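Local atomic coordinates of adenosine kinase, putative (Trypanosoma brucei, PDB entry 3OTX), a protein that probably catalyses the magnesium-dependent transfer of a phosphate from ATP to adenosine, giving AMP and ADP in the purine salvage pathway. Residues Q182-A187 / G192-N197; E149-P154 / V177-Q182; M235-D240 / A246-S251; S251-P254 / G260-V263. The protein carries 1 engineered substitution. All blocks are in the same frame, centred on the assembly; numbering follows the deposited sequence.

Contact 1: Q182-A187 / G192-N197; sequences QACRKA and GLFMIN
The carbonyl oxygen of Ala187 accepts the backbone N-H of Gly192 at 2.8 Å (Gly192 N to Ala187 O). With an N-H...O angle of 166° and the donor in the carbonyl plane, the bond is close to straight. It ties the C-terminal part of helix 177-189 to the residue that leads into strand 193-197, just where the two backbones come nearest, 4.7 Å between Ala187 CA and Gly192 CA.

Beyond this bond the contact is apolar and centres on the ring of Phe194. Its CG stands anti to the backbone N (chi1 -169°), which carries the ring from the strand to the helix. Cys184 SG lies over one face, 3.7 Å from the Phe194 ring centroid and almost directly above it, a sulfur-aromatic contact. Ala183 meets the same ring near its plane, Ala183 CB to Phe194 CE1 3.8 Å. Closer to the strand backbone, Ala187 CB rests against Phe194 CB at 4.1 Å.

The two elements belong to the beta-alpha-beta unit formed by strand 165-169, helix 177-189 and strand 193-197, part of the large sheet of this PfkB-family kinase. Their local axes approach to 7.8 Å and run at 146°, the roughly antiparallel course of a helix returning along its sheet. Phe168 of the neighbouring strand also meets the Phe194 ring, and Val214 of helix 208-214 touches both Phe194 and Cys184. The chemistry implies a division of labour: one backbone bond holds the turn, while the close packing of small helix side chains, sulfur and aromatic ring is consistent with the short helix-to-strand approach.

Contact 2: E149-P154 / V177-Q182; sequences EHMRSP and VNHVLQ
Met151 fits between His179 and Gln182, side chains one turn apart on helix 177-189, the crossover helix of a beta-alpha-beta unit in the PfkB-family fold. Met151 belongs to the short helix 148-151, so the contact joins that helix to the early turns of a longer one.

With chi1 at -66°, Met151 CG is anti to its own carbonyl carbon and lies over one face of the His179 imidazole. This CH-pi contact is offset toward the rim, Met151 CG being 3.8 Å from the His179 ring centroid. Bends at chi2 and chi3 then turn the rest of the chain back toward the His179 backbone: SD approaches the ring more obliquely, and Met151 CE comes to 3.8 Å from His179 O. The ring is also held at its polar end, where His179 NE2 bonds to Leu146 O. Both Met151 and His179 touch Gln13 of strand 10-13, which places this packing beside the large sheet.

Gln182 contributes the polar half. Its chain is straight from CA to CD, and this length brings the amide to the Met151 carbonyl. Gln182 NE2 donates to Met151 O at 2.8 Å, nearly linearly at 177°. The acceptor lies in the glutamine amide plane, yet the donor sits 47° above the plane of the Met151 carbonyl. The other amide atom, Gln182 OE1, comes within 3.2 Å of Met151 CB.

Contact 3: M235-D240 / A246-S251; sequences MKWDTD and ARRAVS
Trp237 lies across the side chain of Arg248, joining the loop between helix 225-235 and helix 242-251 to the second of these helices, in the alpha/beta PfkB-family fold. The loop opens with a Schellman motif at Lys236, and Asp238 is the centre of an inverse gamma turn.

The tight part is the stack on the indole. Arg248, extended from CG to NE, runs antiparallel to the tryptophan side chain across its face. Arg248 CB sits 3.6 Å from the centroid of the Trp237 six-membered ring and 14° off the normal, a CH-pi contact, while CD covers the same face nearer the ring fusion. Met235 CB packs on the opposite face, so the indole is held between its own segment and the helix. Trp237 CH2 comes to 3.5 Å from Ala249 N. At the arginine tip, Arg248 NH1 packs 3.3 Å from Trp237 CB, and Arg248 CZ lies 5.0 Å from the Trp237 five-membered ring centroid, an off-centre cation-pi contact with the planes 75° apart. Thr239 CG2 covers one guanidinium face, 3.9 Å from Arg248 CZ, and Glu244 OE2 forms a salt bridge with NE.

The looser side is the water-bridged outer edge of the guanidinium. One water accepts from both Arg248 NH1 and Asp238 N; the other accepts from Arg248 NH2 and donates to Asp238 O, at 2.8 Å from each of these two atoms.

Contact 4: S251-P254 / G260-V263; sequences SEVP and GRVV
Val253 and Pro254 offer consecutive backbone oxygens to the guanidinium of Arg261. Two hydrogen bonds cross the contact: Arg261 NH1 to Val253 O at 3.1 Å, with an N-H...O angle of 151°, and Arg261 NH2 to Pro254 O at 3.0 Å, with a straighter angle. Both acceptors lie at the edge of the guanidinium, close to its plane. The carbonyls are turned differently toward it: NH1 stands well above the plane of the Val253 carbonyl, whereas NH2 is tilted 25° from that of Pro254.

Further polar bonds grip the same group. Arg261 NH1 is also bonded to Ala249 O near the end of helix 242-251, and NE donates to Thr218 O in the loop before strand 220-224. Each nitrogen of the guanidinium thus has at least one backbone carbonyl as partner, and together these bonds restrain the rotation of the group in a largely buried setting.

These bonds lie in the connection from helix 242-251 to strand 262-267, part of the alternating alpha/beta architecture of the PfkB fold. Arg261 is the residue just before the strand, and bends at chi2 (70°) and chi3 fold its chain so that the guanidinium turns toward the loop carbonyls, bringing the two ends of the connection together.

Van der Waals contact is made by the Val253 side chain, which runs at about a right angle to that of Arg261 and meets its polar tip. Val253 CG1 lies 3.6 Å from Arg261 NH1. Val253 also packs on Trp237 and Leu215.

Overall arrangement
From the N terminus, contact 2 comes first: it closes a loop of 22 residues containing nearly all of helix 154-162 and strand 165-169, and ends at Gln182. Contact 1 begins at that same residue and closes the short turn from helix 177-189 into strand 193-197; Phe194 CZ packs on Val180 CG1 where the two meet. Farther along, contact 3 closes the turn into helix 242-251, and contact 4 starts from its last residue, Ser251, to close the connection to strand 262-267. All four are in series, none nested or crossed. Contacts 1 and 4 reach the same large sheet, their centres about 14 Å apart, while the centres of contacts 2 and 3 lie about 31 Å apart.

Contact 1: Q182-A187 / G192-N197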
loop_
_atom_site.group_PDB
_atom_site.type_symbol
_atom_site.label_atom_id
_atom_site.label_comp_id
_atom_site.label_asym_id
_atom_site.label_seq_id
_atom_site.Cartn_x
_atom_site.Cartn_y
_atom_site.Cartn_z
ATOM N N GLN A 182 -13.623 7.717 -8.685
ATOM C CA GLN A 182 -14.568 8.403 -7.787
ATOM C C GLN A 182 -13.792 9.168 -6.716
ATOM O O GLN A 182 -14.069 10.332 -6.452
ATOM C CB GLN A 182 -15.550 7.436 -7.138
ATOM C CG GLN A 182 -16.476 8.114 -6.118
ATOM C CD GLN A 182 -17.414 7.137 -5.451
ATOM O OE1 GLN A 182 -17.887 6.191 -6.086
ATOM N NE2 GLN A 182 -17.691 7.352 -4.166
ATOM N N ALA A 183 -12.812 8.520 -6.100
ATOM C CA ALA A 183 -11.985 9.226 -5.116
ATOM C C ALA A 183 -11.110 10.312 -5.740
ATOM O O ALA A 183 -10.879 11.359 -5.120
ATOM C CB ALA A 183 -11.104 8.232 -4.350
ATOM N N CYS A 184 -10.603 10.084 -6.954
ATOM C CA CYS A 184 -9.837 11.129 -7.626
ATOM C C CYS A 184 -10.641 12.413 -7.799
ATOM O O CYS A 184 -10.122 13.509 -7.550
ATOM C CB CYS A 184 -9.435 10.645 -9.016
ATOM S SG CYS A 184 -8.162 9.401 -9.032
ATOM N N ARG A 185 -11.888 12.275 -8.241
ATOM C CA ARG A 185 -12.771 13.418 -8.386
ATOM C C ARG A 185 -13.134 14.018 -7.023
ATOM O O ARG A 185 -13.217 15.245 -6.899
ATOM C CB ARG A 185 -14.008 13.019 -9.184
ATOM C CG ARG A 185 -13.673 12.717 -10.659
ATOM C CD ARG A 185 -14.949 12.461 -11.507
ATOM N NE ARG A 185 -15.859 11.483 -10.905
ATOM C CZ ARG A 185 -15.828 10.165 -11.127
ATOM N NH1 ARG A 185 -14.951 9.631 -11.983
ATOM N NH2 ARG A 185 -16.690 9.370 -10.494
ATOM N N LYS A 186 -13.363 13.178 -6.009
ATOM C CA LYS A 186 -13.671 13.716 -4.683
ATOM C C LYS A 186 -12.517 14.540 -4.112
ATOM O O LYS A 186 -12.736 15.596 -3.500
ATOM C CB LYS A 186 -14.026 12.568 -3.738
ATOM C CG LYS A 186 -14.384 13.022 -2.347
ATOM C CD LYS A 186 -15.695 13.843 -2.312
ATOM C CE LYS A 186 -16.933 13.025 -2.744
ATOM N NZ LYS A 186 -18.228 13.783 -2.611
ATOM N N ALA A 187 -11.284 14.060 -4.298
ATOM C CA ALA A 187 -10.117 14.804 -3.812
ATOM C C ALA A 187 -10.097 16.217 -4.408
ATOM O O ALA A 187 -9.780 17.191 -3.713
ATOM C CB ALA A 187 -8.846 14.083 -4.170
ATOM N N GLY A 192 -8.355 18.500 -1.698
ATOM C CA GLY A 192 -7.548 17.511 -0.952
ATOM C C GLY A 192 -6.382 17.080 -1.811
ATOM O O GLY A 192 -5.968 17.788 -2.757
ATOM N N LEU A 193 -5.827 15.940 -1.426
ATOM C CA LEU A 193 -4.701 15.310 -2.099
ATOM C C LEU A 193 -5.019 13.887 -2.438
ATOM O O LEU A 193 -5.603 13.177 -1.628
ATOM C CB LEU A 193 -3.485 15.308 -1.177
ATOM C CG LEU A 193 -2.818 16.655 -1.428
ATOM C CD1 LEU A 193 -2.552 17.422 -0.150
ATOM C CD2 LEU A 193 -1.599 16.492 -2.321
ATOM N N PHE A 194 -4.629 13.464 -3.631
ATOM C CA PHE A 194 -4.757 12.079 -4.037
ATOM C C PHE A 194 -3.392 11.471 -4.226
ATOM O O PHE A 194 -2.546 12.046 -4.924
ATOM C CB PHE A 194 -5.559 11.950 -5.336
ATOM C CG PHE A 194 -5.935 10.525 -5.643
ATOM C CD1 PHE A 194 -7.093 9.972 -5.098
ATOM C CD2 PHE A 194 -5.087 9.721 -6.391
ATOM C CE1 PHE A 194 -7.434 8.658 -5.341
ATOM C CE2 PHE A 194 -5.420 8.370 -6.641
ATOM C CZ PHE A 194 -6.585 7.836 -6.083
ATOM N N MET A 195 -3.184 10.308 -3.605
ATOM C CA MET A 195 -1.890 9.642 -3.602
ATOM C C MET A 195 -2.068 8.184 -3.971
ATOM O O MET A 195 -3.016 7.544 -3.522
ATOM C CB MET A 195 -1.258 9.713 -2.214
ATOM C CG MET A 195 -1.350 11.062 -1.546
ATOM S SD MET A 195 -0.727 10.930 0.122
ATOM C CE MET A 195 0.788 10.049 -0.206
ATOM N N ILE A 196 -1.144 7.667 -4.764
ATOM C CA ILE A 196 -1.132 6.238 -5.087
ATOM C C ILE A 196 0.246 5.662 -4.864
ATOM O O ILE A 196 1.259 6.392 -4.960
ATOM C CB ILE A 196 -1.531 5.950 -6.544
ATOM C CG1 ILE A 196 -0.661 6.718 -7.545
ATOM C CG2 ILE A 196 -2.964 6.240 -6.766
ATOM C CD1 ILE A 196 -1.096 6.514 -8.967
ATOM N N ASN A 197 0.307 4.373 -4.557
ATOM C CA ASN A 197 1.553 3.629 -4.596
ATOM C C ASN A 197 1.515 2.762 -5.843
ATOM O O ASN A 197 0.466 2.273 -6.190
ATOM C CB ASN A 197 1.671 2.784 -3.318
ATOM C CG ASN A 197 2.870 1.841 -3.326
ATOM O OD1 ASN A 197 2.703 0.641 -3.226
ATOM N ND2 ASN A 197 4.064 2.385 -3.450
#

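Contact 2: E149-P154 / V177-Q182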
loop_
_atom_site.group_PDB
_atom_site.type_symbol
_atom_site.label_atom_id
_atom_site.label_comp_id
_atom_site.label_asym_id
_atom_site.label_seq_id
_atom_site.Cartn_x
_atom_site.Cartn_y
_atom_site.Cartn_z
ATOM N N GLU A 149 -22.207 0.145 -5.853
ATOM C CA GLU A 149 -23.265 0.441 -4.871
ATOM C C GLU A 149 -22.612 0.831 -3.539
ATOM O O GLU A 149 -22.990 1.839 -2.890
ATOM C CB GLU A 149 -24.213 -0.749 -4.663
ATOM C CG GLU A 149 -25.141 -1.074 -5.843
ATOM C CD GLU A 149 -24.422 -1.371 -7.174
ATOM O OE1 GLU A 149 -23.364 -2.056 -7.203
ATOM O OE2 GLU A 149 -24.940 -0.905 -8.211
ATOM N N HIS A 150 -21.608 0.065 -3.126
ATOM C CA HIS A 150 -20.949 0.403 -1.875
ATOM C C HIS A 150 -20.234 1.751 -1.969
ATOM O O HIS A 150 -20.248 2.544 -1.031
ATOM C CB HIS A 150 -19.945 -0.694 -1.474
ATOM C CG HIS A 150 -19.335 -0.462 -0.123
ATOM N ND1 HIS A 150 -20.061 -0.557 1.044
ATOM C CD2 HIS A 150 -18.084 -0.061 0.240
ATOM C CE1 HIS A 150 -19.284 -0.255 2.073
ATOM N NE2 HIS A 150 -18.083 0.056 1.612
ATOM N N MET A 151 -19.572 2.001 -3.095
ATOM C CA MET A 151 -18.874 3.286 -3.284
ATOM C C MET A 151 -19.798 4.519 -3.179
ATOM O O MET A 151 -19.330 5.593 -2.818
ATOM C CB MET A 151 -18.152 3.324 -4.629
ATOM C CG MET A 151 -16.989 2.319 -4.743
ATOM S SD MET A 151 -15.709 2.505 -3.458
ATOM C CE MET A 151 -15.151 4.174 -3.753
ATOM N N ARG A 152 -21.084 4.339 -3.455
ATOM C CA ARG A 152 -22.058 5.447 -3.440
ATOM C C ARG A 152 -22.869 5.420 -2.161
ATOM O O ARG A 152 -23.775 6.246 -1.995
ATOM C CB ARG A 152 -23.026 5.345 -4.641
ATOM C CG ARG A 152 -22.354 5.552 -5.972
ATOM C CD ARG A 152 -23.361 5.666 -7.098
ATOM N NE ARG A 152 -24.138 4.446 -7.255
ATOM C CZ ARG A 152 -23.914 3.527 -8.187
ATOM N NH1 ARG A 152 -22.943 3.692 -9.076
ATOM N NH2 ARG A 152 -24.676 2.449 -8.237
ATOM N N SER A 153 -22.569 4.469 -1.266
ATOM C CA SER A 153 -23.311 4.299 -0.022
ATOM C C SER A 153 -23.029 5.455 0.940
ATOM O O SER A 153 -21.965 6.056 0.873
ATOM C CB SER A 153 -22.975 2.957 0.642
ATOM O OG SER A 153 -21.660 2.950 1.163
ATOM N N PRO A 154 -23.985 5.771 1.833
ATOM C CA PRO A 154 -23.822 6.920 2.748
ATOM C C PRO A 154 -22.523 6.900 3.564
ATOM O O PRO A 154 -21.865 7.942 3.663
ATOM C CB PRO A 154 -25.058 6.823 3.668
ATOM C CG PRO A 154 -26.088 6.141 2.820
ATOM C CD PRO A 154 -25.340 5.194 1.893
ATOM N N VAL A 177 -11.334 0.341 -11.844
ATOM C CA VAL A 177 -10.711 1.663 -11.964
ATOM C C VAL A 177 -11.680 2.791 -11.642
ATOM O O VAL A 177 -11.280 3.823 -11.094
ATOM C CB VAL A 177 -10.084 1.863 -13.370
ATOM C CG1 VAL A 177 -11.163 2.052 -14.478
ATOM C CG2 VAL A 177 -9.078 3.049 -13.382
ATOM N N ASN A 178 -12.954 2.581 -11.968
ATOM C CA ASN A 178 -13.976 3.561 -11.661
ATOM C C ASN A 178 -14.117 3.864 -10.163
ATOM O O ASN A 178 -14.461 5.006 -9.804
ATOM C CB ASN A 178 -15.283 3.162 -12.317
ATOM C CG ASN A 178 -15.205 3.262 -13.827
ATOM O OD1 ASN A 178 -14.612 4.189 -14.380
ATOM N ND2 ASN A 178 -15.791 2.290 -14.505
ATOM N N HIS A 179 -13.839 2.888 -9.289
ATOM C CA HIS A 179 -13.881 3.179 -7.848
ATOM C C HIS A 179 -12.786 4.173 -7.492
ATOM O O HIS A 179 -12.985 5.092 -6.695
ATOM C CB HIS A 179 -13.639 1.912 -7.023
ATOM C CG HIS A 179 -14.659 0.839 -7.235
ATOM N ND1 HIS A 179 -15.833 1.044 -7.925
ATOM C CD2 HIS A 179 -14.675 -0.458 -6.831
ATOM C CE1 HIS A 179 -16.527 -0.083 -7.944
ATOM N NE2 HIS A 179 -15.839 -1.015 -7.299
ATOM N N VAL A 180 -11.619 3.995 -8.093
ATOM C CA VAL A 180 -10.486 4.875 -7.880
ATOM C C VAL A 180 -10.820 6.252 -8.407
ATOM O O VAL A 180 -10.560 7.244 -7.708
ATOM C CB VAL A 180 -9.222 4.349 -8.585
ATOM C CG1 VAL A 180 -8.005 5.135 -8.111
ATOM C CG2 VAL A 180 -9.003 2.852 -8.236
ATOM N N LEU A 181 -11.391 6.321 -9.619
ATOM C CA LEU A 181 -11.722 7.631 -10.217
ATOM C C LEU A 181 -12.729 8.424 -9.376
ATOM O O LEU A 181 -12.633 9.660 -9.283
ATOM C CB LEU A 181 -12.200 7.463 -11.663
ATOM C CG LEU A 181 -11.108 6.967 -12.598
ATOM C CD1 LEU A 181 -11.733 6.578 -13.941
ATOM C CD2 LEU A 181 -9.973 8.032 -12.854
ATOM N N GLN A 182 -13.623 7.717 -8.685
ATOM C CA GLN A 182 -14.568 8.403 -7.787
ATOM C C GLN A 182 -13.792 9.168 -6.716
ATOM O O GLN A 182 -14.069 10.332 -6.452
ATOM C CB GLN A 182 -15.550 7.436 -7.138
ATOM C CG GLN A 182 -16.476 8.114 -6.118
ATOM C CD GLN A 182 -17.414 7.137 -5.451
ATOM O OE1 GLN A 182 -17.887 6.191 -6.086
ATOM N NE2 GLN A 182 -17.691 7.352 -4.166
#

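Contact 3: M235-D240 / A246-S251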
loop_
_atom_site.group_PDB
_atom_site.type_symbol
_atom_site.label_atom_id
_atom_site.label_comp_id
_atom_site.label_asym_id
_atom_site.label_seq_id
_atom_site.Cartn_x
_atom_site.Cartn_y
_atom_site.Cartn_z
ATOM N N MET A 235 6.731 3.541 -19.580
ATOM C CA MET A 235 6.756 4.828 -20.263
ATOM C C MET A 235 7.656 4.859 -21.503
ATOM O O MET A 235 7.619 5.819 -22.282
ATOM C CB MET A 235 7.210 5.914 -19.285
ATOM C CG MET A 235 6.232 6.262 -18.183
ATOM S SD MET A 235 4.580 6.668 -18.820
ATOM C CE MET A 235 4.911 8.194 -19.725
ATOM N N LYS A 236 8.458 3.810 -21.681
ATOM C CA LYS A 236 9.492 3.702 -22.716
ATOM C C LYS A 236 10.636 4.695 -22.522
ATOM O O LYS A 236 11.355 5.028 -23.464
ATOM C CB LYS A 236 8.911 3.694 -24.145
ATOM C CG LYS A 236 7.886 2.574 -24.330
ATOM C CD LYS A 236 7.863 1.985 -25.726
ATOM C CE LYS A 236 7.084 0.676 -25.726
ATOM N NZ LYS A 236 6.935 0.127 -27.105
ATOM N N TRP A 237 10.815 5.130 -21.274
ATOM C CA TRP A 237 11.940 5.972 -20.909
ATOM C C TRP A 237 13.223 5.160 -20.811
ATOM O O TRP A 237 13.315 4.191 -20.023
ATOM C CB TRP A 237 11.727 6.662 -19.564
ATOM C CG TRP A 237 10.589 7.647 -19.502
ATOM C CD1 TRP A 237 10.019 8.340 -20.551
ATOM C CD2 TRP A 237 9.930 8.091 -18.323
ATOM N NE1 TRP A 237 9.026 9.159 -20.074
ATOM C CE2 TRP A 237 8.951 9.030 -18.711
ATOM C CE3 TRP A 237 10.053 7.765 -16.965
ATOM C CZ2 TRP A 237 8.091 9.639 -17.786
ATOM C CZ3 TRP A 237 9.209 8.375 -16.051
ATOM C CH2 TRP A 237 8.237 9.303 -16.463
ATOM N N ASP A 238 14.231 5.613 -21.540
ATOM C CA ASP A 238 15.503 4.916 -21.604
ATOM C C ASP A 238 16.433 5.323 -20.451
ATOM O O ASP A 238 17.466 5.977 -20.664
ATOM C CB ASP A 238 16.171 5.137 -22.969
ATOM C CG ASP A 238 17.343 4.193 -23.209
ATOM O OD1 ASP A 238 17.359 3.090 -22.608
ATOM O OD2 ASP A 238 18.245 4.558 -24.001
ATOM N N THR A 239 16.068 4.913 -19.233
ATOM C CA THR A 239 16.845 5.261 -18.047
ATOM C C THR A 239 16.506 4.324 -16.906
ATOM O O THR A 239 15.341 3.957 -16.724
ATOM C CB THR A 239 16.659 6.763 -17.639
ATOM O OG1 THR A 239 17.466 7.071 -16.493
ATOM C CG2 THR A 239 15.195 7.094 -17.333
ATOM N N ASP A 240 17.540 3.915 -16.172
ATOM C CA ASP A 240 17.375 3.191 -14.899
ATOM C C ASP A 240 17.817 4.046 -13.712
ATOM O O ASP A 240 17.989 3.542 -12.592
ATOM C CB ASP A 240 18.115 1.839 -14.915
ATOM C CG ASP A 240 19.635 1.989 -14.845
ATOM O OD1 ASP A 240 20.136 3.123 -14.980
ATOM O OD2 ASP A 240 20.327 0.968 -14.656
ATOM N N ALA A 246 12.179 9.866 -11.400
ATOM C CA ALA A 246 11.385 10.766 -10.559
ATOM C C ALA A 246 11.174 12.152 -11.208
ATOM O O ALA A 246 10.039 12.646 -11.238
ATOM C CB ALA A 246 11.981 10.886 -9.142
ATOM N N ARG A 247 12.247 12.748 -11.741
ATOM C CA ARG A 247 12.182 14.030 -12.448
ATOM C C ARG A 247 11.136 13.955 -13.550
ATOM O O ARG A 247 10.263 14.833 -13.671
ATOM C CB ARG A 247 13.569 14.327 -13.050
ATOM C CG ARG A 247 13.771 15.694 -13.672
ATOM C CD ARG A 247 15.277 15.898 -13.933
ATOM N NE ARG A 247 16.002 16.197 -12.695
ATOM C CZ ARG A 247 16.978 15.464 -12.153
ATOM N NH1 ARG A 247 17.426 14.343 -12.723
ATOM N NH2 ARG A 247 17.527 15.874 -11.019
ATOM N N ARG A 248 11.224 12.911 -14.362
ATOM C CA ARG A 248 10.299 12.760 -15.492
ATOM C C ARG A 248 8.846 12.456 -15.030
ATOM O O ARG A 248 7.876 12.856 -15.687
ATOM C CB ARG A 248 10.788 11.689 -16.462
ATOM C CG ARG A 248 12.130 11.935 -17.093
ATOM C CD ARG A 248 12.466 10.818 -18.044
ATOM N NE ARG A 248 13.841 10.910 -18.525
ATOM C CZ ARG A 248 14.347 10.178 -19.509
ATOM N NH1 ARG A 248 13.585 9.289 -20.138
ATOM N NH2 ARG A 248 15.612 10.341 -19.873
ATOM N N ALA A 249 8.670 11.744 -13.925
ATOM C CA ALA A 249 7.298 11.461 -13.458
ATOM C C ALA A 249 6.666 12.739 -12.948
ATOM O O ALA A 249 5.442 12.869 -12.918
ATOM C CB ALA A 249 7.328 10.405 -12.351
ATOM N N VAL A 250 7.499 13.691 -12.549
ATOM C CA VAL A 250 6.985 14.979 -12.115
ATOM C C VAL A 250 6.459 15.773 -13.310
ATOM O O VAL A 250 5.330 16.278 -13.264
ATOM C CB VAL A 250 8.027 15.791 -11.304
ATOM C CG1 VAL A 250 7.603 17.260 -11.170
ATOM C CG2 VAL A 250 8.233 15.138 -9.928
ATOM N N SER A 251 7.254 15.850 -14.379
ATOM C CA SER A 251 6.979 16.827 -15.431
ATOM C C SER A 251 6.443 16.232 -16.738
ATOM O O SER A 251 5.964 16.973 -17.618
ATOM C CB SER A 251 8.233 17.634 -15.705
ATOM O OG SER A 251 9.260 16.783 -16.181
HETATM O O HOH W 1 14.065 8.232 -22.833
HETATM O O HOH W 2 16.921 8.565 -21.517
#

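Contact 4: S251-P254 / G260-V263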
loop_
_atom_site.group_PDB
_atom_site.type_symbol
_atom_site.label_atom_id
_atom_site.label_comp_id
_atom_site.label_asym_id
_atom_site.label_seq_id
_atom_site.Cartn_x
_atom_site.Cartn_y
_atom_site.Cartn_z
ATOM N N SER A 251 7.254 15.850 -14.379
ATOM C CA SER A 251 6.979 16.827 -15.431
ATOM C C SER A 251 6.443 16.232 -16.738
ATOM O O SER A 251 5.964 16.973 -17.618
ATOM C CB SER A 251 8.233 17.634 -15.705
ATOM O OG SER A 251 9.260 16.783 -16.181
ATOM N N GLU A 252 6.541 14.917 -16.893
ATOM C CA GLU A 252 6.226 14.309 -18.166
ATOM C C GLU A 252 4.963 13.466 -18.098
ATOM O O GLU A 252 4.293 13.287 -19.102
ATOM C CB GLU A 252 7.430 13.526 -18.699
ATOM C CG GLU A 252 8.622 14.442 -19.035
ATOM C CD GLU A 252 9.818 13.726 -19.615
ATOM O OE1 GLU A 252 9.670 12.627 -20.188
ATOM O OE2 GLU A 252 10.929 14.315 -19.583
ATOM N N VAL A 253 4.641 12.957 -16.919
ATOM C CA VAL A 253 3.426 12.183 -16.729
ATOM C C VAL A 253 2.282 13.162 -16.546
ATOM O O VAL A 253 2.375 14.077 -15.722
ATOM C CB VAL A 253 3.558 11.306 -15.491
ATOM C CG1 VAL A 253 2.197 10.741 -15.038
ATOM C CG2 VAL A 253 4.538 10.184 -15.794
ATOM N N PRO A 254 1.193 12.979 -17.321
ATOM C CA PRO A 254 0.083 13.942 -17.321
ATOM C C PRO A 254 -0.327 14.275 -15.886
ATOM O O PRO A 254 -0.356 13.384 -15.047
ATOM C CB PRO A 254 -1.028 13.161 -18.027
ATOM C CG PRO A 254 -0.285 12.341 -19.035
ATOM C CD PRO A 254 0.985 11.901 -18.305
ATOM N N GLY A 260 0.365 20.176 -6.645
ATOM C CA GLY A 260 1.750 20.017 -7.088
ATOM C C GLY A 260 2.024 18.526 -7.077
ATOM O O GLY A 260 1.683 17.825 -6.117
ATOM N N ARG A 261 2.611 18.037 -8.160
ATOM C CA ARG A 261 2.992 16.631 -8.284
ATOM C C ARG A 261 4.275 16.346 -7.494
ATOM O O ARG A 261 5.255 17.097 -7.585
ATOM C CB ARG A 261 3.102 16.306 -9.797
ATOM C CG ARG A 261 3.875 15.080 -10.219
ATOM C CD ARG A 261 3.201 13.720 -9.872
ATOM N NE ARG A 261 1.862 13.485 -10.472
ATOM C CZ ARG A 261 1.597 13.344 -11.777
ATOM N NH1 ARG A 261 2.544 13.478 -12.700
ATOM N NH2 ARG A 261 0.346 13.102 -12.170
ATOM N N VAL A 262 4.242 15.277 -6.694
ATOM C CA VAL A 262 5.371 14.852 -5.866
ATOM C C VAL A 262 5.638 13.393 -6.228
ATOM O O VAL A 262 4.695 12.607 -6.374
ATOM C CB VAL A 262 5.032 14.933 -4.345
ATOM C CG1 VAL A 262 6.231 14.502 -3.439
ATOM C CG2 VAL A 262 4.531 16.319 -3.969
ATOM N N VAL A 263 6.907 13.013 -6.337
ATOM C CA VAL A 263 7.246 11.626 -6.583
ATOM C C VAL A 263 8.229 11.191 -5.502
ATOM O O VAL A 263 9.203 11.898 -5.217
ATOM C CB VAL A 263 7.818 11.437 -8.003
ATOM C CG1 VAL A 263 8.162 9.997 -8.292
ATOM C CG2 VAL A 263 6.805 11.934 -9.085
#